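Local coordinates for protein LURP-one-related 15 (Arabidopsis thaliana, PDB 1ZXU) that is of unknown function but might be related to the phospholipid scramblases and tubby-like, membrane-tethered transcription factors, at residues Y36-R44 with F54-L64. Residues are numbered along the deposited sequence; the frame is centred on the assembly and turned at random.
Sequences YPIDMAIVR and FVITDVNGNLL
Ala41 with Thr57 and Val43 with Val55 are the hydrogen-bonded pairs of an antiparallel hairpin, strand 38-43 against strand 54-58, whose short axes run 150° apart. Each pair is tied by two backbone bonds; that from Val55 N to Val43 O is nearly straight. Between them Ile42 faces Ile56 as a non-hydrogen-bonded pair, both side chains on the face covered by helix 197-211. The Phe54 ring lies on that face too, and Ile42 crosses it at a slant, its CG2 3.7 Å from Phe54 CD1 and its CD1 3.8 Å from Phe54 CE1. CG of Phe54 sits between its own backbone N and carbonyl carbon, the rotation (chi1 55°) that sets the ring against the Ile42 side chain. Arg44 extends beside Phe54 in the same direction. Its CZ lies 5.0 Å from the centroid of the Phe54 ring, an off-centre cation-pi contact with the two planes 54° apart, and its NH1 comes 3.7 Å from Phe54 CD2. Replacing Phe54 by an alanine is likely to open a gap beside Ile42 and leave the Arg44 guanidinium without its aromatic neighbour. Farther along, Met40, a selenomethionine, crosses Leu64 at about a right angle, with CG 3.6 Å from Leu64 CD1. On the other face Val43 CG2 touches Thr57 CG2 at 3.9 Å. Past the type I turn's first residue, Asp58, Val59 CG1 packs 3.5 Å from Asp39 CB, while Asp39 OD1 bonds to Thr190. The contact thus joins two consecutive strands of a tubby-like barrel around its central helix. At the margin of the apolar face turned to that helix, salt bridges from Arg44 NH2 to Asp185 and Asp208 probably hold the guanidinium in place beside Phe54, with Ile42 CG2 over one of its faces.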
loop_
_atom_site.group_PDB
_atom_site.type_symbol
_atom_site.label_atom_id
_atom_site.label_comp_id
_atom_site.label_asym_id
_atom_site.label_seq_id
_atom_site.Cartn_x
_atom_site.Cartn_y
_atom_site.Cartn_z
ATOM N N TYR A 36 -6.674 -16.528 -3.584
ATOM C CA TYR A 36 -7.676 -16.030 -4.526
ATOM C C TYR A 36 -7.451 -14.507 -4.642
ATOM O O TYR A 36 -6.842 -13.906 -3.740
ATOM C CB TYR A 36 -9.100 -16.311 -4.023
ATOM C CG TYR A 36 -9.169 -16.196 -2.526
ATOM C CD1 TYR A 36 -9.405 -14.960 -1.907
ATOM C CD2 TYR A 36 -8.981 -17.326 -1.718
ATOM C CE1 TYR A 36 -9.419 -14.843 -0.526
ATOM C CE2 TYR A 36 -9.007 -17.223 -0.334
ATOM C CZ TYR A 36 -9.214 -15.987 0.251
ATOM O OH TYR A 36 -9.242 -15.880 1.624
ATOM N N PRO A 37 -7.936 -13.909 -5.734
ATOM C CA PRO A 37 -7.967 -12.429 -5.788
ATOM C C PRO A 37 -8.838 -11.816 -4.712
ATOM O O PRO A 37 -9.887 -12.359 -4.334
ATOM C CB PRO A 37 -8.497 -12.134 -7.191
ATOM C CG PRO A 37 -8.159 -13.426 -7.990
ATOM C CD PRO A 37 -8.440 -14.509 -6.984
ATOM N N ILE A 38 -8.414 -10.656 -4.215
ATOM C CA ILE A 38 -9.120 -9.886 -3.201
ATOM C C ILE A 38 -9.289 -8.480 -3.765
ATOM O O ILE A 38 -8.315 -7.948 -4.323
ATOM C CB ILE A 38 -8.226 -9.763 -1.958
ATOM C CG1 ILE A 38 -8.194 -11.097 -1.213
ATOM C CG2 ILE A 38 -8.712 -8.621 -1.018
ATOM C CD1 ILE A 38 -7.239 -11.075 -0.016
ATOM N N ASP A 39 -10.480 -7.892 -3.641
ATOM C CA ASP A 39 -10.721 -6.502 -4.079
ATOM C C ASP A 39 -10.754 -5.667 -2.824
ATOM O O ASP A 39 -11.427 -6.047 -1.872
ATOM C CB ASP A 39 -12.038 -6.335 -4.785
ATOM C CG ASP A 39 -11.959 -6.717 -6.263
ATOM O OD1 ASP A 39 -10.959 -7.314 -6.686
ATOM O OD2 ASP A 39 -12.901 -6.413 -7.009
HETATM N N MSE A 40 -9.974 -4.600 -2.800
HETATM C CA MSE A 40 -9.974 -3.712 -1.617
HETATM C C MSE A 40 -10.525 -2.373 -1.981
HETATM O O MSE A 40 -10.468 -1.951 -3.156
HETATM C CB MSE A 40 -8.555 -3.532 -1.064
HETATM C CG MSE A 40 -7.819 -4.826 -0.824
HETATM SE SE MSE A 40 -6.094 -4.569 0.034
HETATM C CE MSE A 40 -5.551 -3.110 -1.061
ATOM N N ALA A 41 -11.076 -1.646 -0.993
ATOM C CA ALA A 41 -11.631 -0.337 -1.294
ATOM C C ALA A 41 -11.448 0.562 -0.075
ATOM O O ALA A 41 -11.221 0.037 1.031
ATOM C CB ALA A 41 -13.136 -0.487 -1.597
ATOM N N ILE A 42 -11.533 1.880 -0.269
ATOM C CA ILE A 42 -11.400 2.882 0.803
ATOM C C ILE A 42 -12.795 3.325 1.262
ATOM O O ILE A 42 -13.711 3.602 0.446
ATOM C CB ILE A 42 -10.616 4.139 0.307
ATOM C CG1 ILE A 42 -9.128 3.793 0.140
ATOM C CG2 ILE A 42 -10.775 5.351 1.267
ATOM C CD1 ILE A 42 -8.271 4.924 -0.460
ATOM N N VAL A 43 -12.963 3.330 2.579
ATOM C CA VAL A 43 -14.164 3.903 3.207
ATOM C C VAL A 43 -13.708 5.043 4.135
ATOM O O VAL A 43 -12.796 4.869 4.982
ATOM C CB VAL A 43 -14.924 2.859 4.051
ATOM C CG1 VAL A 43 -16.143 3.524 4.733
ATOM C CG2 VAL A 43 -15.371 1.643 3.208
ATOM N N ARG A 44 -14.333 6.213 3.959
ATOM C CA ARG A 44 -13.972 7.416 4.728
ATOM C C ARG A 44 -15.126 7.889 5.584
ATOM O O ARG A 44 -16.271 7.616 5.254
ATOM C CB ARG A 44 -13.681 8.542 3.780
ATOM C CG ARG A 44 -12.423 8.332 2.965
ATOM C CD ARG A 44 -12.337 9.377 1.851
ATOM N NE ARG A 44 -11.425 8.958 0.780
ATOM C CZ ARG A 44 -10.089 9.073 0.803
ATOM N NH1 ARG A 44 -9.467 9.613 1.862
ATOM N NH2 ARG A 44 -9.378 8.663 -0.225
ATOM N N PHE A 54 -8.721 6.799 7.312
ATOM C CA PHE A 54 -9.755 6.086 6.568
ATOM C C PHE A 54 -9.539 4.600 6.797
ATOM O O PHE A 54 -8.627 4.247 7.514
ATOM C CB PHE A 54 -9.784 6.449 5.060
ATOM C CG PHE A 54 -8.474 6.261 4.335
ATOM C CD1 PHE A 54 -8.121 5.002 3.813
ATOM C CD2 PHE A 54 -7.619 7.356 4.136
ATOM C CE1 PHE A 54 -6.914 4.850 3.087
ATOM C CE2 PHE A 54 -6.429 7.194 3.402
ATOM C CZ PHE A 54 -6.085 5.976 2.910
ATOM N N VAL A 55 -10.434 3.773 6.289
ATOM C CA VAL A 55 -10.324 2.325 6.443
ATOM C C VAL A 55 -10.235 1.675 5.072
ATOM O O VAL A 55 -10.785 2.197 4.086
ATOM C CB VAL A 55 -11.512 1.787 7.201
ATOM C CG1 VAL A 55 -11.527 0.289 7.203
ATOM C CG2 VAL A 55 -11.385 2.254 8.704
ATOM N N ILE A 56 -9.542 0.537 4.994
ATOM C CA ILE A 56 -9.511 -0.194 3.703
ATOM C C ILE A 56 -10.277 -1.478 3.983
ATOM O O ILE A 56 -9.958 -2.176 4.949
ATOM C CB ILE A 56 -8.063 -0.477 3.305
ATOM C CG1 ILE A 56 -7.372 0.843 2.886
ATOM C CG2 ILE A 56 -8.060 -1.526 2.167
ATOM C CD1 ILE A 56 -5.860 0.720 2.728
ATOM N N THR A 57 -11.266 -1.794 3.151
ATOM C CA THR A 57 -12.147 -2.971 3.410
ATOM C C THR A 57 -12.038 -3.903 2.222
ATOM O O THR A 57 -11.526 -3.495 1.172
ATOM C CB THR A 57 -13.655 -2.567 3.600
ATOM O OG1 THR A 57 -14.176 -2.003 2.392
ATOM C CG2 THR A 57 -13.826 -1.582 4.768
ATOM N N ASP A 58 -12.498 -5.139 2.371
ATOM C CA ASP A 58 -12.772 -5.933 1.206
ATOM C C ASP A 58 -14.112 -5.497 0.565
ATOM O O ASP A 58 -14.770 -4.546 1.041
ATOM C CB ASP A 58 -12.720 -7.431 1.536
ATOM C CG ASP A 58 -13.899 -7.907 2.350
ATOM O OD1 ASP A 58 -14.924 -7.173 2.521
ATOM O OD2 ASP A 58 -13.817 -9.076 2.785
ATOM N N VAL A 59 -14.512 -6.189 -0.502
ATOM C CA VAL A 59 -15.763 -5.855 -1.235
ATOM C C VAL A 59 -17.029 -5.874 -0.406
ATOM O O VAL A 59 -17.992 -5.119 -0.676
ATOM C CB VAL A 59 -16.033 -6.772 -2.473
ATOM C CG1 VAL A 59 -15.317 -6.244 -3.715
ATOM C CG2 VAL A 59 -15.807 -8.308 -2.184
ATOM N N ASN A 60 -17.019 -6.722 0.605
ATOM C CA ASN A 60 -18.177 -6.972 1.450
ATOM C C ASN A 60 -18.177 -6.084 2.692
ATOM O O ASN A 60 -18.978 -6.286 3.612
ATOM C CB ASN A 60 -18.173 -8.463 1.834
ATOM C CG ASN A 60 -18.363 -9.381 0.608
ATOM O OD1 ASN A 60 -17.640 -10.339 0.423
ATOM N ND2 ASN A 60 -19.263 -9.011 -0.251
ATOM N N GLY A 61 -17.244 -5.147 2.771
ATOM C CA GLY A 61 -17.179 -4.222 3.885
ATOM C C GLY A 61 -16.393 -4.676 5.108
ATOM O O GLY A 61 -16.319 -3.958 6.101
ATOM N N ASN A 62 -15.736 -5.834 5.010
ATOM C CA ASN A 62 -14.913 -6.330 6.102
ATOM C C ASN A 62 -13.639 -5.535 6.223
ATOM O O ASN A 62 -12.908 -5.393 5.242
ATOM C CB ASN A 62 -14.581 -7.830 5.909
ATOM C CG ASN A 62 -15.852 -8.696 5.857
ATOM O OD1 ASN A 62 -16.701 -8.572 6.746
ATOM N ND2 ASN A 62 -16.040 -9.453 4.780
ATOM N N LEU A 63 -13.330 -5.036 7.422
ATOM C CA LEU A 63 -12.091 -4.236 7.614
ATOM C C LEU A 63 -10.865 -5.078 7.353
ATOM O O LEU A 63 -10.721 -6.188 7.904
ATOM C CB LEU A 63 -12.059 -3.691 9.045
ATOM C CG LEU A 63 -10.891 -2.775 9.346
ATOM C CD1 LEU A 63 -11.392 -1.833 10.405
ATOM C CD2 LEU A 63 -9.703 -3.555 9.871
ATOM N N LEU A 64 -9.985 -4.560 6.495
ATOM C CA LEU A 64 -8.664 -5.138 6.312
ATOM C C LEU A 64 -7.649 -4.302 7.083
ATOM O O LEU A 64 -6.814 -4.894 7.835
ATOM C CB LEU A 64 -8.255 -5.201 4.830
ATOM C CG LEU A 64 -9.218 -6.027 3.982
ATOM C CD1 LEU A 64 -8.832 -5.872 2.471
ATOM C CD2 LEU A 64 -9.224 -7.484 4.359
HETATM O O HOH W 1 -12.637 -8.711 -1.710
#